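Local structure of glutamine synthetase (Streptomyces coelicolor, 4BAX) at residues 106-110 with 236-241; 165-169 with 196-200. The protein belongs to the glutamine synthetase family, pairing a beta-Grasp domain with a larger catalytic domain in a chain that assembles with nine others. All blocks are in the same frame, centred on the assembly; numbering follows the deposited sequence.

Contact 1 of 2, residues 106-110 with 236-241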
ATOM      1  N   ALA A 106      48.335 -38.511  19.448  1.00 42.02           N
ATOM      2  CA  ALA A 106      48.515 -39.952  19.263  1.00 41.79           C
ATOM      3  C   ALA A 106      47.195 -40.742  19.130  1.00 41.46           C
ATOM      4  O   ALA A 106      47.147 -41.734  18.387  1.00 41.48           O
ATOM      5  CB  ALA A 106      49.359 -40.525  20.411  1.00 41.80           C
ATOM      6  N   GLN A 107      46.138 -40.305  19.830  1.00 40.95           N
ATOM      7  CA  GLN A 107      44.818 -40.951  19.741  1.00 40.50           C
ATOM      8  C   GLN A 107      44.091 -40.606  18.443  1.00 40.38           C
ATOM      9  O   GLN A 107      43.111 -41.260  18.059  1.00 39.76           O
ATOM     10  CB  GLN A 107      43.964 -40.646  20.965  1.00 40.38           C
ATOM     11  CG  GLN A 107      44.583 -41.140  22.253  1.00 41.12           C
ATOM     12  CD  GLN A 107      43.640 -41.063  23.436  1.00 41.28           C
ATOM     13  OE1 GLN A 107      42.515 -41.572  23.398  1.00 41.37           O
ATOM     14  NE2 GLN A 107      44.108 -40.441  24.515  1.00 41.34           N
ATOM     15  N   GLU A 108      44.592 -39.569  17.780  1.00 40.89           N
ATOM     16  CA  GLU A 108      44.066 -39.104  16.498  1.00 41.42           C
ATOM     17  C   GLU A 108      42.557 -38.796  16.530  1.00 40.41           C
ATOM     18  O   GLU A 108      41.775 -39.356  15.751  1.00 40.51           O
ATOM     19  CB  GLU A 108      44.396 -40.105  15.394  1.00 42.67           C
ATOM     20  CG  GLU A 108      45.885 -40.443  15.387  1.00 44.37           C
ATOM     21  CD  GLU A 108      46.315 -41.233  14.171  1.00 45.51           C
ATOM     22  OE1 GLU A 108      45.427 -41.676  13.402  1.00 45.90           O
ATOM     23  OE2 GLU A 108      47.540 -41.432  14.010  1.00 45.77           O
ATOM     24  N   PRO A 109      42.153 -37.864  17.401  1.00 39.10           N
ATOM     25  CA  PRO A 109      40.728 -37.538  17.475  1.00 37.83           C
ATOM     26  C   PRO A 109      40.241 -36.876  16.185  1.00 36.74           C
ATOM     27  O   PRO A 109      40.962 -36.072  15.589  1.00 36.88           O
ATOM     28  CB  PRO A 109      40.661 -36.566  18.655  1.00 37.91           C
ATOM     29  CG  PRO A 109      42.025 -35.939  18.702  1.00 38.32           C
ATOM     30  CD  PRO A 109      42.968 -37.027  18.302  1.00 38.81           C
ATOM     31  N   VAL A 110      39.021 -37.218  15.774  1.00 35.27           N
ATOM     32  CA  VAL A 110      38.411 -36.682  14.565  1.00 33.95           C
ATOM     33  C   VAL A 110      36.975 -36.256  14.898  1.00 34.07           C
ATOM     34  O   VAL A 110      36.301 -36.878  15.728  1.00 33.93           O
ATOM     35  CB  VAL A 110      38.419 -37.739  13.449  1.00 33.25           C
ATOM     36  CG1 VAL A 110      37.644 -37.272  12.239  1.00 32.74           C
ATOM     37  CG2 VAL A 110      39.854 -38.085  13.063  1.00 33.60           C
ATOM     38  N   SER A 236      35.529 -39.640  17.334  1.00 38.21           N
ATOM     39  CA  SER A 236      36.210 -40.930  17.413  1.00 38.70           C
ATOM     40  C   SER A 236      37.715 -40.731  17.543  1.00 39.78           C
ATOM     41  O   SER A 236      38.265 -39.685  17.191  1.00 39.89           O
ATOM     42  CB  SER A 236      35.893 -41.833  16.196  1.00 38.34           C
ATOM     43  OG  SER A 236      36.603 -41.445  15.014  1.00 37.95           O
ATOM     44  N   THR A 237      38.369 -41.782  18.020  1.00 40.60           N
ATOM     45  CA  THR A 237      39.811 -41.854  18.082  1.00 40.64           C
ATOM     46  C   THR A 237      40.145 -43.087  17.265  1.00 41.83           C
ATOM     47  O   THR A 237      39.230 -43.818  16.877  1.00 42.06           O
ATOM     48  CB  THR A 237      40.322 -42.063  19.518  1.00 39.69           C
ATOM     49  OG1 THR A 237      39.769 -43.284  20.047  1.00 39.28           O
ATOM     50  CG2 THR A 237      39.980 -40.860  20.421  1.00 38.86           C
ATOM     51  N   LYS A 238      41.435 -43.334  17.020  1.00 42.26           N
ATOM     52  CA  LYS A 238      41.860 -44.477  16.212  1.00 42.03           C
ATOM     53  C   LYS A 238      41.346 -45.772  16.860  1.00 41.69           C
ATOM     54  O   LYS A 238      40.827 -46.665  16.172  1.00 41.24           O
ATOM     55  CB  LYS A 238      43.381 -44.506  16.092  1.00 42.52           C
ATOM     56  CG  LYS A 238      43.932 -45.538  15.114  1.00 43.66           C
ATOM     57  CD  LYS A 238      45.472 -45.594  15.149  1.00 45.50           C
ATOM     58  CE  LYS A 238      46.007 -45.996  16.537  1.00 47.22           C
ATOM     59  NZ  LYS A 238      45.793 -47.435  16.920  1.00 48.23           N
ATOM     60  N   ALA A 239      41.454 -45.836  18.190  1.00 41.72           N
ATOM     61  CA  ALA A 239      40.966 -46.973  18.965  1.00 41.74           C
ATOM     62  C   ALA A 239      39.450 -47.170  18.842  1.00 41.67           C
ATOM     63  O   ALA A 239      38.961 -48.298  18.702  1.00 42.20           O
ATOM     64  CB  ALA A 239      41.361 -46.817  20.431  1.00 41.85           C
ATOM     65  N   MET A 240      38.708 -46.076  18.863  1.00 41.00           N
ATOM     66  CA  MET A 240      37.261 -46.149  18.714  1.00 40.15           C
ATOM     67  C   MET A 240      36.865 -46.648  17.318  1.00 40.33           C
ATOM     68  O   MET A 240      35.917 -47.412  17.155  1.00 39.85           O
ATOM     69  CB  MET A 240      36.630 -44.795  19.019  1.00 39.09           C
ATOM     70  CG  MET A 240      36.733 -44.435  20.490  1.00 38.84           C
ATOM     71  SD  MET A 240      36.346 -42.706  20.810  1.00 37.22           S
ATOM     72  CE  MET A 240      34.548 -42.737  20.597  1.00 22.28           C
ATOM     73  N   ARG A 241      37.598 -46.206  16.304  1.00 41.08           N
ATOM     74  CA  ARG A 241      37.377 -46.696  14.948  1.00 41.81           C
ATOM     75  C   ARG A 241      37.774 -48.166  14.794  1.00 44.01           C
ATOM     76  O   ARG A 241      37.285 -48.867  13.907  1.00 44.49           O
ATOM     77  CB  ARG A 241      38.065 -45.822  13.898  1.00 40.35           C
ATOM     78  CG  ARG A 241      37.844 -44.342  14.079  1.00 38.74           C
ATOM     79  CD  ARG A 241      38.449 -43.534  12.939  1.00 37.74           C
ATOM     80  NE  ARG A 241      39.793 -43.057  13.296  1.00 37.45           N
ATOM     81  CZ  ARG A 241      40.044 -42.035  14.122  1.00 37.02           C
ATOM     82  NH1 ARG A 241      39.038 -41.377  14.725  1.00 36.73           N
ATOM     83  NH2 ARG A 241      41.303 -41.682  14.372  1.00 36.72           N
TER
HETATM   84  O   HOH W   1      42.023 -43.643  21.949  1.00 35.75           O

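Contact 2 of 2, residues 165-169 with 196-200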
ATOM      1  N   ALA A 165      35.279 -22.403  -1.293  1.00 30.96           N
ATOM      2  CA  ALA A 165      36.256 -22.106  -0.242  1.00 29.61           C
ATOM      3  C   ALA A 165      37.086 -23.339   0.175  1.00 29.07           C
ATOM      4  O   ALA A 165      38.110 -23.202   0.853  1.00 28.41           O
ATOM      5  CB  ALA A 165      35.558 -21.511   0.964  1.00 28.74           C
ATOM      6  N   GLY A 166      36.636 -24.535  -0.220  1.00 29.02           N
ATOM      7  CA  GLY A 166      37.350 -25.755   0.106  1.00 29.20           C
ATOM      8  C   GLY A 166      37.036 -26.431   1.428  1.00 29.21           C
ATOM      9  O   GLY A 166      37.726 -27.369   1.847  1.00 29.64           O
ATOM     10  N   LEU A 167      35.959 -26.010   2.071  1.00 29.03           N
ATOM     11  CA  LEU A 167      35.600 -26.572   3.367  1.00 28.38           C
ATOM     12  C   LEU A 167      35.050 -27.994   3.285  1.00 28.94           C
ATOM     13  O   LEU A 167      34.462 -28.386   2.267  1.00 29.59           O
ATOM     14  CB  LEU A 167      34.612 -25.671   4.069  1.00 27.31           C
ATOM     15  CG  LEU A 167      34.998 -24.202   4.108  1.00 26.29           C
ATOM     16  CD1 LEU A 167      33.918 -23.449   4.936  1.00 15.71           C
ATOM     17  CD2 LEU A 167      36.399 -24.069   4.698  1.00 25.49           C
ATOM     18  N   GLY A 168      35.279 -28.785   4.331  1.00 28.64           N
ATOM     19  CA  GLY A 168      34.851 -30.173   4.309  1.00 28.53           C
ATOM     20  C   GLY A 168      33.392 -30.302   4.704  1.00 28.49           C
ATOM     21  O   GLY A 168      33.046 -30.623   5.849  1.00 28.10           O
ATOM     22  N   ILE A 169      32.524 -30.038   3.736  1.00 28.57           N
ATOM     23  CA  ILE A 169      31.104 -30.156   3.964  1.00 28.82           C
ATOM     24  C   ILE A 169      30.693 -31.519   3.447  1.00 29.40           C
ATOM     25  O   ILE A 169      30.997 -31.856   2.302  1.00 29.19           O
ATOM     26  CB  ILE A 169      30.335 -29.081   3.187  1.00 28.71           C
ATOM     27  CG1 ILE A 169      30.924 -27.696   3.474  1.00 28.43           C
ATOM     28  CG2 ILE A 169      28.855 -29.145   3.525  1.00 28.67           C
ATOM     29  CD1 ILE A 169      30.774 -27.278   4.917  1.00 28.08           C
ATOM     30  N   GLN A 196      37.134 -24.410  10.179  1.00 30.71           N
ATOM     31  CA  GLN A 196      36.263 -24.431   8.993  1.00 29.62           C
ATOM     32  C   GLN A 196      34.815 -24.040   9.328  1.00 28.88           C
ATOM     33  O   GLN A 196      34.189 -23.273   8.594  1.00 28.87           O
ATOM     34  CB  GLN A 196      36.309 -25.805   8.291  1.00 29.37           C
ATOM     35  CG  GLN A 196      37.669 -26.205   7.693  1.00 29.91           C
ATOM     36  CD  GLN A 196      37.587 -27.325   6.639  1.00 30.33           C
ATOM     37  OE1 GLN A 196      36.499 -27.711   6.212  1.00 30.55           O
ATOM     38  NE2 GLN A 196      38.752 -27.823   6.196  1.00 30.27           N
ATOM     39  N   LEU A 197      34.334 -24.496  10.485  1.00 28.16           N
ATOM     40  CA  LEU A 197      32.983 -24.198  10.959  1.00 27.52           C
ATOM     41  C   LEU A 197      32.767 -22.694  11.209  1.00 27.84           C
ATOM     42  O   LEU A 197      31.693 -22.133  10.873  1.00 27.40           O
ATOM     43  CB  LEU A 197      32.670 -25.005  12.228  1.00 26.70           C
ATOM     44  CG  LEU A 197      31.288 -24.746  12.851  1.00 25.87           C
ATOM     45  CD1 LEU A 197      30.175 -24.928  11.814  1.00 25.28           C
ATOM     46  CD2 LEU A 197      31.019 -25.646  14.059  1.00 25.54           C
ATOM     47  N   TRP A 198      33.783 -22.046  11.793  1.00 27.84           N
ATOM     48  CA  TRP A 198      33.705 -20.607  12.036  1.00 27.42           C
ATOM     49  C   TRP A 198      33.625 -19.849  10.724  1.00 26.81           C
ATOM     50  O   TRP A 198      32.817 -18.920  10.560  1.00 26.97           O
ATOM     51  CB  TRP A 198      34.905 -20.111  12.858  1.00 27.04           C
ATOM     52  CG  TRP A 198      34.645 -20.152  14.328  1.00 26.56           C
ATOM     53  CD1 TRP A 198      35.365 -20.837  15.288  1.00 26.50           C
ATOM     54  CD2 TRP A 198      33.555 -19.543  15.008  1.00 26.22           C
ATOM     55  NE1 TRP A 198      34.799 -20.647  16.533  1.00 26.16           N
ATOM     56  CE2 TRP A 198      33.683 -19.861  16.388  1.00 26.20           C
ATOM     57  CE3 TRP A 198      32.482 -18.738  14.596  1.00 25.95           C
ATOM     58  CZ2 TRP A 198      32.773 -19.397  17.350  1.00 26.05           C
ATOM     59  CZ3 TRP A 198      31.578 -18.284  15.553  1.00 25.58           C
ATOM     60  CH2 TRP A 198      31.733 -18.611  16.911  1.00 25.76           C
ATOM     61  N   VAL A 199      34.422 -20.308   9.772  1.00 25.73           N
ATOM     62  CA  VAL A 199      34.443 -19.702   8.467  1.00 24.98           C
ATOM     63  C   VAL A 199      33.120 -19.987   7.748  1.00 25.38           C
ATOM     64  O   VAL A 199      32.522 -19.115   7.103  1.00 25.47           O
ATOM     65  CB  VAL A 199      35.650 -20.177   7.656  1.00 23.91           C
ATOM     66  CG1 VAL A 199      35.528 -19.693   6.227  1.00 23.59           C
ATOM     67  CG2 VAL A 199      36.949 -19.677   8.294  1.00 23.33           C
ATOM     68  N   ALA A 200      32.647 -21.219   7.902  1.00 25.26           N
ATOM     69  CA  ALA A 200      31.383 -21.595   7.311  1.00 24.69           C
ATOM     70  C   ALA A 200      30.207 -20.784   7.921  1.00 24.66           C
ATOM     71  O   ALA A 200      29.273 -20.396   7.198  1.00 23.98           O
ATOM     72  CB  ALA A 200      31.152 -23.117   7.433  1.00 23.98           C
TER

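Contact 1 of 2, residues 106-110 with 236-241
Four hydrogen bonds tie the loop 106-110 to a strand end and the helix start after it. Val110 and Ser236 form an antiparallel hydrogen-bonded pair, Val110 N to Ser236 O at 2.9 Å and Ser236 N to Val110 O at 3.3 Å. Past this pair both chains leave strand geometry but stay close, Pro109 CA being 4.5 Å from Thr237 CA, and the polar links continue: Lys238 N gives its hydrogen to Gln107 O (2.9 Å), and Arg241 NH2 reaches Glu108 O (2.7 Å). Arginine suits this place because its long, branched end can serve two acceptors; its NH1 makes a very short 2.5 Å bond to Ser236 OG. A carbonyl and a hydroxyl hold it; Glu108 OE1, 4.2 Å from Arg241 NH2, is beyond a salt bridge. A water joins Gln107 OE1 (2.6 Å) to Thr237 OG1 (3.0 Å), while Gln107 NE2 is bound by Cys335 O. Thr237 is the N-cap of helix 238-242: its OG1 accepts from Met240 N at 3.2 Å, a task for which a short beta-hydroxyl is well placed. Pro109 lacks an amide hydrogen; its CA lies 3.3 Å from Ser236 O in a CA-H...O contact. Val110 CG2 lies 3.8 Å from Arg241 NH1, and helix 323-341 covers Gln107, Pro109 and Thr237. This is a strand-to-helix junction within the catalytic domain's sheet, where strand 110-121 begins and its antiparallel partner 231-236 ends.

Contact 2 of 2, residues 165-169 with 196-200
A very short hydrogen bond, 2.5 Å from Gly168 N to Gln196 OE1 and nearly straight at 172°, joins the loop to the helix. Glutamine can span this gap and still use the other atom of its amide: NE2 makes a weak hydrogen bond to Glu192 OE2. Gln196 OE1 also lies 3.2 Å from Leu167 CA, close against the loop backbone. The loop comes off helix 152-164 through a Schellman motif, in which Gly166 takes a positive phi that would jam a CB against the preceding carbonyl; Gly168 then centres an inverse gamma turn before strand 169-174, where a CB on Gly168 would sit 3.5 Å from Gln196 OE1, close but not clashing. In this helix-loop-strand connection of the catalytic domain, Leu167 faces helix 190-210. Its CD1 packs 3.7 Å from Ala200 CB and 4.3 Å from Val199 CG1, the small alanine letting the leucine come near the helix. Cys162 touches both Leu167 and Ala200, and Phe183 also lies against Ala200.

Overall arrangement
Both contacts belong to the catalytic domain and share no segment; their centres are 22 Å apart and their nearest atoms about 10 Å, without touching. Contact 2 is the buried one, its centre about 10 Å from the centre of the chain, whereas contact 1 is partly buried, its centre about 20 Å from that point. The chemistry follows: contact 1 relies on several backbone and arginine bonds and a water, while contact 2 has a single polar link beside an apolar leucine contact. The same sheet runs past both, since strand 110-121, entered from contact 1, pairs with 180-188, which flanks contact 2. Helix 323-341 covers side chains that form contact 1.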